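Local coordinates for pectinesterase inhibitor 1 (Arabidopsis thaliana, PDB 1X91), which inhibits pectin methylesterase from flowers, siliques and leaves, the cell-wall enzyme that removes methyl esters from pectin, at residues Lys39-Ser44 and Cys140-Val145. The protein carries 1 engineered substitution. Residues are numbered along the deposited sequence; the frame is centred on the assembly and turned at random.
Sequences KTTLDS and CGIALV
Thr41 meets Ala143 and Ile142 through a single methyl group. Thr41 CG2 lies 4.2 Å from Ala143 CB and equally far from Ile142 CG2, so the methyl sits against both side chains at once. Leu42 adds a looser touch, with CD2 4.5 Å from Ala143 CB. Thr41 and Ala143 are also the closest backbone pair, CA to CA 6.3 Å, where the two short helical segments run nearly antiparallel (159°) with axes 9.5 Å apart. The threonine torsion divides the work: CG2 stands anti to the backbone N and projects across the interface, while OG1, anti to the carbonyl carbon (chi1 -57°), bonds to Leu37 O one turn back. The hydroxyl's polarity is thus met within helix 34-62. Around these contacts, Phe24 of helix 18-27 touches Thr41, and Phe20 and Cys21 touch Ile142; Leu42 also packs on Met101 of helix 98-119. Away from the contact, on the flank of helix 34-62 that touches Phe90 of helix 66-94, Lys39 NZ forms a salt bridge with Asp43 OD1 (2.8 Å), meeting its syn lone pair. The contact joins the first and last long helices of the four-helix bundle where helix 18-27 packs against both; the N-terminal alpha-hairpin extension is required for inhibition. With no hydrogen bond between the segments, their direct adhesion is apolar: a few methyl contacts at van der Waals range between buried side chains.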
ATOM      1  N   LYS A  39     -10.310   7.823  -0.684  1.00  9.53           N
ATOM      2  CA  LYS A  39     -10.749   6.874  -1.714  1.00 10.41           C
ATOM      3  C   LYS A  39      -9.737   6.859  -2.857  1.00  9.54           C
ATOM      4  O   LYS A  39      -9.351   5.756  -3.335  1.00 11.02           O
ATOM      5  CB  LYS A  39     -12.145   7.255  -2.187  1.00 10.78           C
ATOM      6  CG  LYS A  39     -12.643   6.511  -3.396  1.00 13.65           C
ATOM      7  CD  LYS A  39     -12.616   5.036  -3.212  1.00 14.52           C
ATOM      8  CE  LYS A  39     -13.526   4.287  -4.229  1.00 13.61           C
ATOM      9  NZ  LYS A  39     -13.061   4.257  -5.624  1.00 13.93           N
ATOM     10  N   THR A  40      -9.266   8.019  -3.315  1.00  8.96           N
ATOM     11  CA  THR A  40      -8.301   7.944  -4.434  1.00 10.48           C
ATOM     12  C   THR A  40      -7.001   7.326  -3.992  1.00 10.25           C
ATOM     13  O   THR A  40      -6.354   6.650  -4.799  1.00 10.30           O
ATOM     14  CB  THR A  40      -8.039   9.257  -5.168  1.00 12.98           C
ATOM     15  OG1 THR A  40      -7.616  10.240  -4.223  1.00 16.02           O
ATOM     16  CG2 THR A  40      -9.289   9.814  -5.856  1.00 15.07           C
ATOM     17  N   THR A  41      -6.604   7.476  -2.751  1.00  8.77           N
ATOM     18  CA  THR A  41      -5.404   6.853  -2.244  1.00 10.91           C
ATOM     19  C   THR A  41      -5.545   5.339  -2.194  1.00  9.60           C
ATOM     20  O   THR A  41      -4.640   4.617  -2.593  1.00 10.05           O
ATOM     21  CB  THR A  41      -5.002   7.443  -0.892  1.00 10.71           C
ATOM     22  OG1 THR A  41      -4.814   8.884  -1.004  1.00 10.94           O
ATOM     23  CG2 THR A  41      -3.672   6.886  -0.453  1.00 12.59           C
ATOM     24  N   LEU A  42      -6.662   4.880  -1.661  1.00 10.37           N
ATOM     25  CA  LEU A  42      -6.965   3.451  -1.671  1.00 10.44           C
ATOM     26  C   LEU A  42      -6.968   2.896  -3.096  1.00 10.52           C
ATOM     27  O   LEU A  42      -6.470   1.775  -3.336  1.00  9.78           O
ATOM     28  CB  LEU A  42      -8.265   3.153  -0.920  1.00 11.40           C
ATOM     29  CG  LEU A  42      -8.227   3.208   0.575  1.00 15.41           C
ATOM     30  CD1 LEU A  42      -9.608   2.799   1.120  1.00 17.57           C
ATOM     31  CD2 LEU A  42      -7.161   2.285   1.139  1.00 14.97           C
ATOM     32  N   ASP A  43      -7.538   3.621  -4.034  1.00  9.73           N
ATOM     33  CA  ASP A  43      -7.559   3.158  -5.418  1.00  9.60           C
ATOM     34  C   ASP A  43      -6.155   2.904  -5.898  1.00  9.33           C
ATOM     35  O   ASP A  43      -5.871   1.872  -6.498  1.00  9.80           O
ATOM     36  CB  ASP A  43      -8.228   4.199  -6.317  1.00  8.83           C
ATOM     37  CG  ASP A  43      -9.738   4.316  -6.123  1.00 12.77           C
ATOM     38  OD1 ASP A  43     -10.412   3.397  -5.561  1.00 13.15           O
ATOM     39  OD2 ASP A  43     -10.360   5.324  -6.597  1.00 13.54           O
ATOM     40  N   SER A  44      -5.240   3.838  -5.657  1.00  9.41           N
ATOM     41  CA  SER A  44      -3.887   3.658  -6.174  1.00  9.47           C
ATOM     42  C   SER A  44      -3.220   2.469  -5.513  1.00  9.15           C
ATOM     43  O   SER A  44      -2.426   1.718  -6.136  1.00 10.30           O
ATOM     44  CB  SER A  44      -3.067   4.935  -5.915  1.00  9.85           C
ATOM     45  OG  SER A  44      -3.569   6.041  -6.682  1.00 12.35           O
ATOM     46  N   CYS A 140       0.067   3.178   1.862  1.00 10.91           N
ATOM     47  CA  CYS A 140      -0.664   2.855   3.106  1.00 10.64           C
ATOM     48  C   CYS A 140      -0.399   3.878   4.191  1.00 10.57           C
ATOM     49  O   CYS A 140      -1.328   4.253   4.925  1.00 10.34           O
ATOM     50  CB  CYS A 140      -0.370   1.436   3.621  1.00  9.63           C
ATOM     51  SG  CYS A 140      -0.936   0.059   2.612  1.00 11.03           S
ATOM     52  N   GLY A 141       0.840   4.333   4.299  1.00 10.60           N
ATOM     53  CA  GLY A 141       1.201   5.343   5.298  1.00 11.49           C
ATOM     54  C   GLY A 141       0.403   6.624   5.102  1.00 11.76           C
ATOM     55  O   GLY A 141      -0.115   7.174   6.076  1.00 11.07           O
ATOM     56  N   ILE A 142       0.217   7.048   3.853  1.00 11.34           N
ATOM     57  CA  ILE A 142      -0.598   8.206   3.540  1.00 11.14           C
ATOM     58  C   ILE A 142      -2.058   7.950   3.934  1.00 10.57           C
ATOM     59  O   ILE A 142      -2.719   8.779   4.552  1.00 11.48           O
ATOM     60  CB  ILE A 142      -0.472   8.606   2.039  1.00 10.53           C
ATOM     61  CG1 ILE A 142       0.955   9.043   1.713  1.00 11.18           C
ATOM     62  CG2 ILE A 142      -1.458   9.720   1.722  1.00 12.90           C
ATOM     63  CD1 ILE A 142       1.271   9.171   0.236  1.00 14.17           C
ATOM     64  N   ALA A 143      -2.589   6.774   3.577  1.00  9.51           N
ATOM     65  CA  ALA A 143      -3.967   6.434   3.877  1.00  9.59           C
ATOM     66  C   ALA A 143      -4.209   6.366   5.400  1.00 10.46           C
ATOM     67  O   ALA A 143      -5.309   6.602   5.853  1.00 12.35           O
ATOM     68  CB  ALA A 143      -4.333   5.075   3.240  1.00  9.80           C
ATOM     69  N   LEU A 144      -3.222   5.962   6.179  1.00 10.71           N
ATOM     70  CA  LEU A 144      -3.365   5.919   7.626  1.00 10.60           C
ATOM     71  C   LEU A 144      -3.494   7.311   8.204  1.00 12.03           C
ATOM     72  O   LEU A 144      -4.318   7.548   9.098  1.00 12.24           O
ATOM     73  CB  LEU A 144      -2.159   5.219   8.268  1.00 10.62           C
ATOM     74  CG  LEU A 144      -2.028   3.702   8.028  1.00 11.49           C
ATOM     75  CD1 LEU A 144      -0.721   3.233   8.619  1.00 14.86           C
ATOM     76  CD2 LEU A 144      -3.233   3.046   8.657  1.00 12.00           C
ATOM     77  N   VAL A 145      -2.746   8.239   7.672  1.00 12.24           N
ATOM     78  CA  VAL A 145      -2.835   9.599   8.166  1.00 12.81           C
ATOM     79  C   VAL A 145      -4.201  10.198   7.808  1.00 14.16           C
ATOM     80  O   VAL A 145      -4.882  10.781   8.651  1.00 13.17           O
ATOM     81  CB  VAL A 145      -1.681  10.451   7.586  1.00 12.92           C
ATOM     82  CG1 VAL A 145      -1.797  11.913   8.059  1.00 14.62           C
ATOM     83  CG2 VAL A 145      -0.364   9.911   8.013  1.00 12.62           C
TER